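Local coordinates for protein CalG4 (Micromonospora echinospora, PDB 3IA7) that is a GT-B-fold protein of two Rossmann-like halves, the second of the erythromycin biosynthesis protein CIII-like family, at residues N243-F248 with P324-E329; G317-L322 with E361-D366. All coordinates share one frame; numbering follows the deposited sequence.

Contact 1: N243-F248 with P324-E329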
loop_
_atom_site.group_PDB
_atom_site.type_symbol
_atom_site.label_atom_id
_atom_site.label_comp_id
_atom_site.label_asym_id
_atom_site.label_seq_id
_atom_site.Cartn_x
_atom_site.Cartn_y
_atom_site.Cartn_z
ATOM N N ASN A 243 -23.333 5.282 -6.712
ATOM C CA ASN A 243 -24.626 5.711 -6.177
ATOM C C ASN A 243 -24.504 6.539 -4.892
ATOM O O ASN A 243 -23.633 6.304 -4.055
ATOM C CB ASN A 243 -25.561 4.503 -5.974
ATOM C CG ASN A 243 -25.756 3.683 -7.257
ATOM O OD1 ASN A 243 -26.726 3.878 -7.998
ATOM N ND2 ASN A 243 -24.821 2.774 -7.525
ATOM N N GLU A 244 -25.388 7.523 -4.773
ATOM C CA GLU A 244 -25.430 8.423 -3.641
ATOM C C GLU A 244 -26.257 7.756 -2.534
ATOM O O GLU A 244 -27.476 7.605 -2.680
ATOM C CB GLU A 244 -26.083 9.771 -4.046
ATOM C CG GLU A 244 -25.511 10.496 -5.305
ATOM C CD GLU A 244 -26.253 10.162 -6.615
ATOM O OE1 GLU A 244 -26.724 9.008 -6.773
ATOM O OE2 GLU A 244 -26.360 11.052 -7.500
ATOM N N HIS A 245 -25.612 7.343 -1.443
ATOM C CA HIS A 245 -26.355 6.863 -0.260
ATOM C C HIS A 245 -26.164 7.803 0.943
ATOM O O HIS A 245 -25.678 7.370 1.992
ATOM C CB HIS A 245 -26.025 5.391 0.093
ATOM C CG HIS A 245 -26.514 4.406 -0.928
ATOM N ND1 HIS A 245 -25.660 3.667 -1.721
ATOM C CD2 HIS A 245 -27.770 4.065 -1.310
ATOM C CE1 HIS A 245 -26.368 2.912 -2.543
ATOM N NE2 HIS A 245 -27.650 3.133 -2.315
ATOM N N PRO A 246 -26.548 9.095 0.790
ATOM C CA PRO A 246 -26.298 10.053 1.853
ATOM C C PRO A 246 -27.095 9.741 3.131
ATOM O O PRO A 246 -26.593 9.964 4.239
ATOM C CB PRO A 246 -26.749 11.376 1.245
ATOM C CG PRO A 246 -27.730 11.009 0.173
ATOM C CD PRO A 246 -27.234 9.720 -0.360
ATOM N N GLU A 247 -28.310 9.216 2.953
ATOM C CA GLU A 247 -29.218 8.855 4.054
ATOM C C GLU A 247 -28.564 7.850 5.009
ATOM O O GLU A 247 -28.655 7.991 6.227
ATOM C CB GLU A 247 -30.519 8.277 3.479
ATOM C CG GLU A 247 -30.323 7.056 2.529
ATOM C CD GLU A 247 -29.962 7.427 1.062
ATOM O OE1 GLU A 247 -30.165 8.596 0.639
ATOM O OE2 GLU A 247 -29.481 6.521 0.331
ATOM N N PHE A 248 -27.891 6.847 4.441
ATOM C CA PHE A 248 -27.218 5.844 5.244
ATOM C C PHE A 248 -26.132 6.515 6.113
ATOM O O PHE A 248 -26.069 6.282 7.325
ATOM C CB PHE A 248 -26.617 4.741 4.366
ATOM C CG PHE A 248 -25.819 3.747 5.143
ATOM C CD1 PHE A 248 -26.464 2.828 5.975
ATOM C CD2 PHE A 248 -24.419 3.761 5.093
ATOM C CE1 PHE A 248 -25.724 1.903 6.724
ATOM C CE2 PHE A 248 -23.658 2.840 5.848
ATOM C CZ PHE A 248 -24.338 1.906 6.671
ATOM N N PRO A 324 -24.506 -5.804 3.108
ATOM C CA PRO A 324 -24.222 -6.326 1.757
ATOM C C PRO A 324 -25.163 -5.872 0.652
ATOM O O PRO A 324 -24.803 -5.988 -0.525
ATOM C CB PRO A 324 -24.381 -7.843 1.900
ATOM C CG PRO A 324 -24.478 -8.135 3.329
ATOM C CD PRO A 324 -24.893 -6.884 4.040
ATOM N N HIS A 325 -26.366 -5.417 0.998
ATOM C CA HIS A 325 -27.300 -4.987 -0.043
ATOM C C HIS A 325 -26.783 -3.761 -0.833
ATOM O O HIS A 325 -27.293 -3.447 -1.919
ATOM C CB HIS A 325 -28.686 -4.734 0.546
ATOM C CG HIS A 325 -28.801 -3.453 1.313
ATOM N ND1 HIS A 325 -28.318 -3.303 2.597
ATOM C CD2 HIS A 325 -29.383 -2.272 0.987
ATOM C CE1 HIS A 325 -28.581 -2.080 3.020
ATOM N NE2 HIS A 325 -29.224 -1.433 2.062
ATOM N N PHE A 326 -25.765 -3.086 -0.295
ATOM C CA PHE A 326 -25.203 -1.913 -0.974
ATOM C C PHE A 326 -24.303 -2.294 -2.145
ATOM O O PHE A 326 -24.144 -1.510 -3.072
ATOM C CB PHE A 326 -24.488 -0.970 0.009
ATOM C CG PHE A 326 -25.431 -0.167 0.871
ATOM C CD1 PHE A 326 -26.346 0.716 0.298
ATOM C CD2 PHE A 326 -25.410 -0.297 2.257
ATOM C CE1 PHE A 326 -27.214 1.455 1.101
ATOM C CE2 PHE A 326 -26.274 0.439 3.062
ATOM C CZ PHE A 326 -27.180 1.319 2.481
ATOM N N ALA A 327 -23.737 -3.501 -2.104
ATOM C CA ALA A 327 -22.883 -4.003 -3.174
ATOM C C ALA A 327 -23.361 -5.387 -3.603
ATOM O O ALA A 327 -23.264 -6.333 -2.836
ATOM C CB ALA A 327 -21.423 -4.047 -2.712
ATOM N N THR A 328 -23.904 -5.510 -4.814
ATOM C CA THR A 328 -24.262 -6.842 -5.345
ATOM C C THR A 328 -23.071 -7.826 -5.357
ATOM O O THR A 328 -23.240 -9.028 -5.112
ATOM C CB THR A 328 -24.940 -6.771 -6.736
ATOM O OG1 THR A 328 -24.328 -5.738 -7.525
ATOM C CG2 THR A 328 -26.432 -6.477 -6.583
ATOM N N GLU A 329 -21.874 -7.300 -5.597
ATOM C CA GLU A 329 -20.635 -8.098 -5.571
ATOM C C GLU A 329 -20.292 -8.673 -4.190
ATOM O O GLU A 329 -19.479 -9.597 -4.082
ATOM C CB GLU A 329 -19.462 -7.256 -6.064
ATOM C CG GLU A 329 -19.680 -6.663 -7.447
ATOM C CD GLU A 329 -18.919 -5.355 -7.662
ATOM O OE1 GLU A 329 -18.297 -4.848 -6.688
ATOM O OE2 GLU A 329 -18.955 -4.847 -8.816
#
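An aromatic cluster of His245, Phe248 and Phe326 joins the N-terminal turn of helix 246-256 to the short 3-10 segment 324-326, in the C-terminal Rossmann-like half of this GT-B protein. Phe326 supplies the edge, and the two rings of 243-248 supply faces. Phe326 CD1 sits 3.5 Å above the plane of the His245 imidazole, over the ring centre, and approaches His245 CE1 to 3.6 Å. The ring centroids are 4.6 Å apart and the planes meet at 60°, a tilted edge-to-face pair. Farther round the same phenyl ring, Phe326 CE2 reaches Phe248 CD1 at 3.8 Å, offset toward the rim of that face; here the planes meet at 57°. One ring can therefore serve two partners. Aromatic residues suit all three places, since the C-H groups at the rim of Phe326 meet pi faces on both partners.

His245 stands at the N-cap of helix 246-256 with Phe248 three residues on, which lets both rings turn to the same intruder. Their first torsions differ, CG being anti to the backbone N in Phe248 (chi1 175°) but anti to the carbonyl carbon in His245, and this brings the two rings against different parts of the Phe326 rim: CD1 and CE1 for His245, CE2 and CZ for Phe248. Next to the cluster, the ring of His325 brings NE2 3.4 Å above a face of Phe326, toward its rim.

Phe248 also packs on Leu238, just past strand 233-237, while Gln241 gives a weak hydrogen bond to the carbonyl of Phe326. The cluster thus connects the start of helix 246-256 with the loop that leaves strand 320-322 for helix 331-339.

Contact 2: G317-L322 with E361-D366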
loop_
_atom_site.group_PDB
_atom_site.type_symbol
_atom_site.label_atom_id
_atom_site.label_comp_id
_atom_site.label_asym_id
_atom_site.label_seq_id
_atom_site.Cartn_x
_atom_site.Cartn_y
_atom_site.Cartn_z
ATOM N N GLY A 317 -7.225 -7.072 12.335
ATOM C CA GLY A 317 -7.980 -7.731 13.438
ATOM C C GLY A 317 -9.236 -6.979 13.862
ATOM O O GLY A 317 -9.615 -7.056 15.018
ATOM N N VAL A 318 -9.930 -6.355 12.923
ATOM C CA VAL A 318 -11.163 -5.600 13.224
ATOM C C VAL A 318 -12.377 -6.386 12.787
ATOM O O VAL A 318 -12.493 -6.698 11.584
ATOM C CB VAL A 318 -11.196 -4.260 12.460
ATOM C CG1 VAL A 318 -12.499 -3.446 12.721
ATOM C CG2 VAL A 318 -9.961 -3.440 12.846
ATOM N N PRO A 319 -13.302 -6.642 13.721
ATOM C CA PRO A 319 -14.528 -7.355 13.357
ATOM C C PRO A 319 -15.516 -6.481 12.553
ATOM O O PRO A 319 -15.482 -5.253 12.653
ATOM C CB PRO A 319 -15.131 -7.783 14.724
ATOM C CG PRO A 319 -14.661 -6.745 15.688
ATOM C CD PRO A 319 -13.256 -6.291 15.162
ATOM N N LEU A 320 -16.389 -7.109 11.770
ATOM C CA LEU A 320 -17.215 -6.348 10.793
ATOM C C LEU A 320 -18.709 -6.379 11.127
ATOM O O LEU A 320 -19.243 -7.402 11.598
ATOM C CB LEU A 320 -17.022 -6.933 9.387
ATOM C CG LEU A 320 -15.676 -6.701 8.684
ATOM C CD1 LEU A 320 -14.558 -6.876 9.638
ATOM C CD2 LEU A 320 -15.545 -7.712 7.575
ATOM N N VAL A 321 -19.393 -5.270 10.852
ATOM C CA VAL A 321 -20.831 -5.320 10.662
ATOM C C VAL A 321 -21.041 -5.042 9.161
ATOM O O VAL A 321 -20.487 -4.072 8.616
ATOM C CB VAL A 321 -21.582 -4.311 11.517
ATOM C CG1 VAL A 321 -23.111 -4.403 11.274
ATOM C CG2 VAL A 321 -21.252 -4.556 13.027
ATOM N N LEU A 322 -21.755 -5.947 8.510
ATOM C CA LEU A 322 -21.929 -5.940 7.060
ATOM C C LEU A 322 -23.290 -5.395 6.655
ATOM O O LEU A 322 -24.312 -5.697 7.287
ATOM C CB LEU A 322 -21.718 -7.349 6.503
ATOM C CG LEU A 322 -20.246 -7.826 6.572
ATOM C CD1 LEU A 322 -20.010 -8.965 5.643
ATOM C CD2 LEU A 322 -19.179 -6.775 6.248
ATOM N N GLU A 361 -22.424 -2.085 18.656
ATOM C CA GLU A 361 -21.947 -2.247 20.018
ATOM C C GLU A 361 -21.887 -3.734 20.392
ATOM O O GLU A 361 -20.920 -4.199 21.001
ATOM C CB GLU A 361 -22.769 -1.409 20.992
ATOM C CG GLU A 361 -22.240 0.043 20.940
ATOM C CD GLU A 361 -23.009 1.041 21.784
ATOM O OE1 GLU A 361 -24.054 0.709 22.411
ATOM O OE2 GLU A 361 -22.536 2.187 21.823
ATOM N N ARG A 362 -22.919 -4.466 19.991
ATOM C CA ARG A 362 -23.012 -5.891 20.283
ATOM C C ARG A 362 -21.831 -6.625 19.624
ATOM O O ARG A 362 -21.171 -7.451 20.251
ATOM C CB ARG A 362 -24.325 -6.417 19.749
ATOM C CG ARG A 362 -24.398 -7.897 19.661
ATOM C CD ARG A 362 -25.770 -8.322 19.211
ATOM N NE ARG A 362 -26.807 -7.728 20.052
ATOM C CZ ARG A 362 -27.148 -8.198 21.259
ATOM N NH1 ARG A 362 -26.510 -9.255 21.786
ATOM N NH2 ARG A 362 -28.124 -7.619 21.942
ATOM N N LEU A 363 -21.586 -6.317 18.365
ATOM C CA LEU A 363 -20.513 -6.978 17.579
ATOM C C LEU A 363 -19.140 -6.656 18.207
ATOM O O LEU A 363 -18.306 -7.556 18.442
ATOM C CB LEU A 363 -20.535 -6.522 16.114
ATOM C CG LEU A 363 -19.227 -7.160 15.561
ATOM C CD1 LEU A 363 -19.526 -8.526 14.977
ATOM C CD2 LEU A 363 -18.411 -6.239 14.708
ATOM N N ALA A 364 -18.926 -5.378 18.523
ATOM C CA ALA A 364 -17.640 -4.941 19.055
ATOM C C ALA A 364 -17.391 -5.538 20.418
ATOM O O ALA A 364 -16.249 -5.722 20.754
ATOM C CB ALA A 364 -17.570 -3.417 19.135
ATOM N N ALA A 365 -18.448 -5.857 21.204
ATOM C CA ALA A 365 -18.273 -6.472 22.523
ATOM C C ALA A 365 -18.181 -7.986 22.468
ATOM O O ALA A 365 -17.921 -8.581 23.473
ATOM C CB ALA A 365 -19.407 -6.046 23.503
ATOM N N ASP A 366 -18.405 -8.604 21.300
ATOM C CA ASP A 366 -18.482 -10.072 21.215
ATOM C C ASP A 366 -17.070 -10.673 21.225
ATOM O O ASP A 366 -16.348 -10.624 20.192
ATOM C CB ASP A 366 -19.227 -10.523 19.945
ATOM C CG ASP A 366 -19.524 -12.031 19.917
ATOM O OD1 ASP A 366 -18.690 -12.907 20.326
ATOM O OD2 ASP A 366 -20.625 -12.353 19.426
#
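Leu363, near the end of helix 353-365, lays its side chain against strand 320-322 and the proline just before it, and the contact is one of van der Waals packing. Among apolar side chains, the CD2 methyl does most of the touching. Leu363 CD2 meets Pro319 CB at 3.6 Å, crossing the pyrrolidine ring at a slant, and Val321 CG2 at 3.7 Å. Val321 CG2 also lies 3.7 Å from Leu363 CB. The valine and leucine side chains slide past each other in opposite directions. With CG anti to the backbone N (chi1 172°), Leu363 projects its branched end from the helix to the strand.

The second kind of contact is between methyls and backbone. Leu363 CD2 comes to 3.4 Å from Leu320 O, and CD1 to 3.6 Å from that oxygen; Leu363 CD2 is also 3.6 Å from Pro319 C. Leu320 takes part through its peptide, because its own side chain leaves in the other direction, onto Val310, Ala313 and Phe314 of helix 307-315.

Polar interactions act around this packing. Backbone bonds tie Leu320 to Ser344 and Val321 to Cys301 and Thr303, holding the strand within the parallel sheet. Asp366 N-caps helix 367-381, with OD1 bonded to Val369 N, while Pro319 and Leu363 both rest on the Val369 side chain.

With all four touching residues buried and methyl groups making the close approaches, the joint depends on fit of shape and burial of apolar surface. Compact, branched or cyclic residues suit such a place between helix and sheet: proline gives a rigid surface, beta-branched valine favours the extended strand, and leucine is long enough to span the distance from the helix.

Contact 1 and contact 2 share one region of the chain: 317-322 and 324-329 are separated by a single residue, so the strand packed in contact 2 leads straight into the loop whose phenylalanine enters the cluster of contact 1. Their centres are about 20 Å apart, and apart from this adjoining in sequence the two contacts do not touch. Their segments alternate along the chain, 243-248 and 317-322 preceding 324-329 and 361-366. The four touching residues of contact 2 are all buried, its centre about 22 Å from that of the chain, whereas contact 1, at about 17 Å, is partly buried. The two calcium ions are bound by residues outside all four segments, one by Leu42 and Glu46, the other by Gln225 and His297.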